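Local coordinates for SusD family protein (Bacteroides uniformis, PDB 7KV1), which probably binds glycans at the cell surface, as a SusD-family protein concerned with beta-glucan capture and use by a human gut bacterium, at residues 68-71 / 72-75; 194-197 / 198-202; 485-488 / 489-493. All coordinates share one frame; numbering follows the deposited sequence.

How the contacts relate
The three contacts are local turns of one largely helical chain, met in the order 1, 2, 3. Contact 1 starts helix 71-76, its centre about 9 Å from the centre of the chain, against about 21 and 20 Å for contacts 2 and 3. Contact 2 lies in the last turns of helix 185-201; contact 3 is the one-turn helix 487-490. The first two belong to the N-terminal part related to starch-binding, outer-membrane-associated proteins, with centres about 28 Å apart, whereas contact 3 belongs to the SusD-family part, its centre about 21 Å from contact 1 and 35 Å from contact 2. None touches another: they are independent turns in separate places of a TPR-like fold.

Contact 1 of 3, residues 68-71 / 72-75; sequences YNAL and NIDG
Polar contact between N69 and D74 ties the residue before the N-cap to the first turn of helix 71-76. The amide and the carboxylate approach from opposite directions with their planes 35° apart, neither stacked nor fully coplanar. N69 ND2 donates to D74 OD2 at 2.8 Å, using the syn lone pair of that oxygen, although the acceptor stands a little out of the amide plane. Beside it N69 OD1 and D74 OD1 lie 2.6 Å apart. The same N69 OD1 takes a weak bond from A70 N. With chi1 at -170°, the amide of N69 swings away from its own backbone nitrogen and reaches forward to the acid. Replacing N69 with an alanine would probably leave the buried carboxylate of D74 without its amide mate and freer to turn.

Backbone bonds begin the helix: A70 at the N-cap accepts from D74 N (A70 O, 3.0 Å), and L71 O takes G75 N, also at 3.0 Å. The amide of N72 returns to its own turn through a weak bond from I73 N to N72 OD1, while N72 ND2 is held by the carbonyl of G464.

Apolar contact is slight. I73 CD1 touches the A70 methyl, CB, at 3.8 Å, and the isoleucine also packs on W95 and L315. W95 and L112 also cover the N69-D74 pair.

An acid in the first turn sits where the helix dipole would favour negative charge, though burial would probably work against it. The N69 amide, donating through ND2 to D74 and accepting weakly through OD1 from A70 N, links this buried acid to the backbone at the helix start.

Contact 2 of 3, residues 194-197 / 198-202; sequences AELE and AVIDS
Four consecutive backbone bonds of the i to i+4 kind join 194-197 to 198-202, from A198 N to A194 O (3.0 Å) through to D201 N on E197 O (2.8 Å), the last two running nearly straight out from their carbonyl oxygens. This is regular alpha-helix.

One side-chain pair carries the apolar contact. L196 and I200, a turn apart, lie at a slant to one another, with I200 CD1 lying 3.8 Å from L196 CG and 4.0 Å from L196 CD1. L196 holds CG opposite its backbone nitrogen (chi1 -176°), which sends the branch toward I200, and I200 CG1 also rests on the L196 carbonyl oxygen at 3.4 Å. Branched aliphatics suit this buried side: L196 packs on V236 and Y237 and I200 on A233 and Y234, all of helix 230-244. V199 lays CG2 against E195 O at 3.5 Å, a beta-branched shape that fills the space beside the backbone.

The two glutamates find partners on neighbouring parts of the fold. E195 OE2 forms salt bridges with R149 and R152 of helix 138-162; E197 OE2 forms a hydrogen bond with Y237 OH and salt bridges with R249 and K252. Near the C-terminal end S202 OG donates to V199 O at 2.6 Å, a short bond, the hydroxyl turning back onto a carbonyl of the last turn.

Packed on helix 230-244 through L196 and I200, bridged to helix 138-162 through E195 and bound at E197 by Y237, R249 and K252, the helix is characteristic of the packed helices of the TPR-like SusD fold.

Contact 3 of 3, residues 485-488 / 489-493; sequences NKAT and TALVP
K486, at the N-cap, opens this single helical turn by offering its carbonyl to two donors. A490 N lies 2.8 Å from K486 O, almost in line with the carbonyl bond, whereas T489 N, at 3.2 Å, comes from above the carbonyl plane and misses the lone pairs. Beyond CB, which touches T489 OG1 at 3.7 Å, the lysine chain runs off from the turn; that hydroxyl is bonded to the A483 carbonyl. The A490 methyl, CB, touches K486 O at 3.3 Å from the face opposite T489 N.

A487 follows, small enough to fit against L472 of helix 468-474. Its carbonyl oxygen accepts L491 N at 3.0 Å, the last i to i+4 bond across the two segments. Its CB meets L491 CD1 at 3.9 Å, and L491 CG, opposite its own carbonyl carbon (chi1 -59°), lets the leucine reach past A487 to Y469 and L472. A leucine is apt here, its length bridging turn and neighbouring helix.

T488 turns its hydroxyl to the carboxylate of E476, a polar residue fitting the partly exposed side. Its carbonyl oxygen lies 3.9 Å from V492 CG1.

L491 leaves helical torsions with psi at 76°, ending an N-capped single turn, its first carbonyl taking i+3 and i+4 donors, in the SusD-family connection from helix 468-474 to helix 514-519.

Contact 1 of 3, residues 68-71 / 72-75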
loop_
_atom_site.group_PDB
_atom_site.type_symbol
_atom_site.label_atom_id
_atom_site.label_comp_id
_atom_site.label_asym_id
_atom_site.label_seq_id
_atom_site.Cartn_x
_atom_site.Cartn_y
_atom_site.Cartn_z
ATOM N N TYR A 68 0.709 15.038 9.466
ATOM C CA TYR A 68 1.586 13.928 9.016
ATOM C C TYR A 68 0.773 12.624 8.887
ATOM O O TYR A 68 -0.058 12.294 9.737
ATOM C CB TYR A 68 2.814 13.835 9.924
ATOM C CG TYR A 68 3.795 14.961 9.689
ATOM C CD1 TYR A 68 4.375 15.139 8.441
ATOM C CD2 TYR A 68 4.102 15.881 10.680
ATOM C CE1 TYR A 68 5.256 16.179 8.189
ATOM C CE2 TYR A 68 4.987 16.925 10.447
ATOM C CZ TYR A 68 5.566 17.075 9.196
ATOM O OH TYR A 68 6.446 18.084 8.929
ATOM N N ASN A 69 1.058 11.872 7.827
ATOM C CA ASN A 69 0.335 10.621 7.488
ATOM C C ASN A 69 1.262 9.723 6.659
ATOM O O ASN A 69 2.331 10.211 6.240
ATOM C CB ASN A 69 -0.968 10.948 6.766
ATOM C CG ASN A 69 -1.852 9.727 6.629
ATOM O OD1 ASN A 69 -1.778 8.808 7.448
ATOM N ND2 ASN A 69 -2.676 9.701 5.597
ATOM N N ALA A 70 0.888 8.455 6.451
ATOM C CA ALA A 70 1.668 7.489 5.651
ATOM C C ALA A 70 0.723 6.403 5.137
ATOM O O ALA A 70 -0.171 5.976 5.884
ATOM C CB ALA A 70 2.787 6.918 6.482
ATOM N N LEU A 71 0.925 5.968 3.905
ATOM C CA LEU A 71 0.033 4.979 3.244
ATOM C C LEU A 71 0.122 3.642 3.993
ATOM O O LEU A 71 -0.902 2.921 4.015
ATOM C CB LEU A 71 0.445 4.834 1.775
ATOM C CG LEU A 71 0.183 6.079 0.917
ATOM C CD1 LEU A 71 0.673 5.881 -0.503
ATOM C CD2 LEU A 71 -1.300 6.427 0.913
ATOM N N ASN A 72 1.297 3.257 4.513
ATOM C CA ASN A 72 1.422 1.945 5.204
ATOM C C ASN A 72 0.711 2.046 6.555
ATOM O O ASN A 72 0.069 1.043 6.933
ATOM C CB ASN A 72 2.861 1.407 5.285
ATOM C CG ASN A 72 3.823 2.288 6.058
ATOM O OD1 ASN A 72 3.687 3.519 6.063
ATOM N ND2 ASN A 72 4.826 1.672 6.696
ATOM N N ILE A 73 0.774 3.194 7.255
ATOM C CA ILE A 73 0.012 3.386 8.517
ATOM C C ILE A 73 -1.478 3.198 8.178
ATOM O O ILE A 73 -2.151 2.418 8.868
ATOM C CB ILE A 73 0.306 4.739 9.207
ATOM C CG1 ILE A 73 1.758 4.810 9.695
ATOM C CG2 ILE A 73 -0.680 4.970 10.326
ATOM C CD1 ILE A 73 2.172 6.174 10.178
ATOM N N ASP A 74 -1.963 3.875 7.146
ATOM C CA ASP A 74 -3.407 3.848 6.774
ATOM C C ASP A 74 -3.806 2.400 6.448
ATOM O O ASP A 74 -4.911 1.968 6.865
ATOM C CB ASP A 74 -3.694 4.815 5.625
ATOM C CG ASP A 74 -3.480 6.294 5.939
ATOM O OD1 ASP A 74 -3.271 6.645 7.139
ATOM O OD2 ASP A 74 -3.543 7.091 4.995
ATOM N N GLY A 75 -2.918 1.643 5.783
ATOM C CA GLY A 75 -3.182 0.251 5.403
ATOM C C GLY A 75 -2.993 -0.734 6.552
ATOM O O GLY A 75 -3.387 -1.912 6.397
#

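Contact 2 of 3, residues 194-197 / 198-202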
loop_
_atom_site.group_PDB
_atom_site.type_symbol
_atom_site.label_atom_id
_atom_site.label_comp_id
_atom_site.label_asym_id
_atom_site.label_seq_id
_atom_site.Cartn_x
_atom_site.Cartn_y
_atom_site.Cartn_z
ATOM N N ALA A 194 -11.959 -1.321 -16.301
ATOM C CA ALA A 194 -12.101 -1.039 -17.756
ATOM C C ALA A 194 -11.025 -0.051 -18.190
ATOM O O ALA A 194 -10.358 -0.319 -19.191
ATOM C CB ALA A 194 -13.487 -0.526 -18.131
ATOM N N GLU A 195 -10.828 1.019 -17.436
ATOM C CA GLU A 195 -9.831 2.064 -17.744
ATOM C C GLU A 195 -8.438 1.413 -17.720
ATOM O O GLU A 195 -7.639 1.617 -18.695
ATOM C CB GLU A 195 -10.057 3.272 -16.819
ATOM C CG GLU A 195 -9.002 4.369 -16.881
ATOM C CD GLU A 195 -8.868 5.153 -18.193
ATOM O OE1 GLU A 195 -9.584 4.836 -19.146
ATOM O OE2 GLU A 195 -8.003 6.045 -18.274
ATOM N N LEU A 196 -8.155 0.576 -16.724
ATOM C CA LEU A 196 -6.814 -0.043 -16.576
ATOM C C LEU A 196 -6.587 -1.032 -17.730
ATOM O O LEU A 196 -5.492 -1.068 -18.274
ATOM C CB LEU A 196 -6.725 -0.719 -15.209
ATOM C CG LEU A 196 -5.368 -1.322 -14.869
ATOM C CD1 LEU A 196 -4.245 -0.338 -15.112
ATOM C CD2 LEU A 196 -5.377 -1.834 -13.426
ATOM N N GLU A 197 -7.600 -1.799 -18.097
ATOM C CA GLU A 197 -7.536 -2.704 -19.268
ATOM C C GLU A 197 -7.179 -1.913 -20.537
ATOM O O GLU A 197 -6.273 -2.341 -21.257
ATOM C CB GLU A 197 -8.833 -3.484 -19.350
ATOM C CG GLU A 197 -8.853 -4.613 -18.330
ATOM C CD GLU A 197 -10.099 -5.457 -18.332
ATOM O OE1 GLU A 197 -11.119 -4.948 -18.822
ATOM O OE2 GLU A 197 -10.064 -6.605 -17.811
ATOM N N ALA A 198 -7.818 -0.778 -20.792
ATOM C CA ALA A 198 -7.460 0.097 -21.940
ATOM C C ALA A 198 -5.997 0.542 -21.841
ATOM O O ALA A 198 -5.266 0.491 -22.870
ATOM C CB ALA A 198 -8.412 1.262 -22.061
ATOM N N VAL A 199 -5.535 0.938 -20.668
ATOM C CA VAL A 199 -4.117 1.358 -20.512
ATOM C C VAL A 199 -3.195 0.168 -20.825
ATOM O O VAL A 199 -2.243 0.318 -21.610
ATOM C CB VAL A 199 -3.865 1.955 -19.118
ATOM C CG1 VAL A 199 -2.385 2.080 -18.801
ATOM C CG2 VAL A 199 -4.569 3.297 -18.978
ATOM N N ILE A 200 -3.451 -0.984 -20.230
ATOM C CA ILE A 200 -2.586 -2.189 -20.394
ATOM C C ILE A 200 -2.602 -2.644 -21.876
ATOM O O ILE A 200 -1.503 -2.916 -22.458
ATOM C CB ILE A 200 -3.044 -3.278 -19.397
ATOM C CG1 ILE A 200 -2.621 -2.893 -17.979
ATOM C CG2 ILE A 200 -2.532 -4.661 -19.803
ATOM C CD1 ILE A 200 -3.233 -3.745 -16.883
ATOM N N ASP A 201 -3.790 -2.740 -22.488
ATOM C CA ASP A 201 -3.959 -3.240 -23.883
ATOM C C ASP A 201 -3.264 -2.292 -24.875
ATOM O O ASP A 201 -2.916 -2.776 -25.947
ATOM C CB ASP A 201 -5.427 -3.386 -24.291
ATOM C CG ASP A 201 -6.173 -4.489 -23.568
ATOM O OD1 ASP A 201 -5.502 -5.322 -22.965
ATOM O OD2 ASP A 201 -7.427 -4.516 -23.660
ATOM N N SER A 202 -3.074 -1.006 -24.556
ATOM C CA SER A 202 -2.311 -0.051 -25.410
ATOM C C SER A 202 -0.886 -0.571 -25.684
ATOM O O SER A 202 -0.306 -0.169 -26.704
ATOM C CB SER A 202 -2.291 1.342 -24.842
ATOM O OG SER A 202 -1.353 1.477 -23.775
#

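Contact 3 of 3, residues 485-488 / 489-493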
loop_
_atom_site.group_PDB
_atom_site.type_symbol
_atom_site.label_atom_id
_atom_site.label_comp_id
_atom_site.label_asym_id
_atom_site.label_seq_id
_atom_site.Cartn_x
_atom_site.Cartn_y
_atom_site.Cartn_z
ATOM N N ASN A 485 -7.055 -15.739 8.857
ATOM C CA ASN A 485 -6.751 -15.018 7.595
ATOM C C ASN A 485 -8.009 -14.318 7.082
ATOM O O ASN A 485 -7.953 -13.776 5.957
ATOM C CB ASN A 485 -6.101 -15.980 6.606
ATOM C CG ASN A 485 -4.639 -16.211 6.932
ATOM O OD1 ASN A 485 -3.948 -15.309 7.422
ATOM N ND2 ASN A 485 -4.156 -17.404 6.674
ATOM N N LYS A 486 -9.067 -14.223 7.897
ATOM C CA LYS A 486 -10.305 -13.513 7.486
ATOM C C LYS A 486 -10.618 -12.382 8.458
ATOM O O LYS A 486 -10.572 -12.633 9.651
ATOM C CB LYS A 486 -11.498 -14.475 7.393
ATOM C CG LYS A 486 -11.345 -15.560 6.353
ATOM C CD LYS A 486 -12.423 -16.619 6.468
ATOM C CE LYS A 486 -13.805 -16.097 6.155
ATOM N NZ LYS A 486 -14.489 -16.980 5.175
ATOM N N ALA A 487 -11.041 -11.221 7.936
ATOM C CA ALA A 487 -11.354 -10.008 8.725
ATOM C C ALA A 487 -12.322 -10.325 9.881
ATOM O O ALA A 487 -12.026 -9.869 11.017
ATOM C CB ALA A 487 -11.889 -8.898 7.850
ATOM N N THR A 488 -13.445 -11.011 9.629
ATOM C CA THR A 488 -14.510 -11.183 10.656
ATOM C C THR A 488 -14.013 -11.973 11.867
ATOM O O THR A 488 -14.608 -11.799 12.954
ATOM C CB THR A 488 -15.781 -11.845 10.101
ATOM O OG1 THR A 488 -15.442 -13.062 9.426
ATOM C CG2 THR A 488 -16.517 -10.921 9.163
ATOM N N THR A 489 -13.023 -12.843 11.707
ATOM C CA THR A 489 -12.521 -13.717 12.789
ATOM C C THR A 489 -11.138 -13.279 13.264
ATOM O O THR A 489 -10.792 -13.639 14.368
ATOM C CB THR A 489 -12.547 -15.192 12.365
ATOM O OG1 THR A 489 -12.098 -15.246 11.010
ATOM C CG2 THR A 489 -13.933 -15.802 12.526
ATOM N N ALA A 490 -10.371 -12.530 12.477
ATOM C CA ALA A 490 -9.011 -12.107 12.890
ATOM C C ALA A 490 -9.080 -10.756 13.599
ATOM O O ALA A 490 -8.176 -10.466 14.391
ATOM C CB ALA A 490 -8.083 -12.034 11.688
ATOM N N LEU A 491 -10.001 -9.892 13.186
ATOM C CA LEU A 491 -10.066 -8.487 13.679
ATOM C C LEU A 491 -11.110 -8.441 14.791
ATOM O O LEU A 491 -12.249 -7.973 14.585
ATOM C CB LEU A 491 -10.355 -7.543 12.515
ATOM C CG LEU A 491 -9.311 -7.593 11.398
ATOM C CD1 LEU A 491 -9.716 -6.667 10.255
ATOM C CD2 LEU A 491 -7.893 -7.271 11.893
ATOM N N VAL A 492 -10.706 -8.950 15.931
ATOM C CA VAL A 492 -11.588 -9.144 17.113
ATOM C C VAL A 492 -10.933 -8.472 18.315
ATOM O O VAL A 492 -9.774 -8.078 18.248
ATOM C CB VAL A 492 -11.842 -10.645 17.381
ATOM C CG1 VAL A 492 -12.675 -11.293 16.280
ATOM C CG2 VAL A 492 -10.566 -11.437 17.609
ATOM N N PRO A 493 -11.658 -8.317 19.454
ATOM C CA PRO A 493 -11.074 -7.725 20.662
ATOM C C PRO A 493 -9.816 -8.468 21.136
ATOM O O PRO A 493 -9.736 -9.664 20.971
ATOM C CB PRO A 493 -12.238 -7.787 21.685
ATOM C CG PRO A 493 -13.482 -7.752 20.811
ATOM C CD PRO A 493 -13.098 -8.585 19.597
#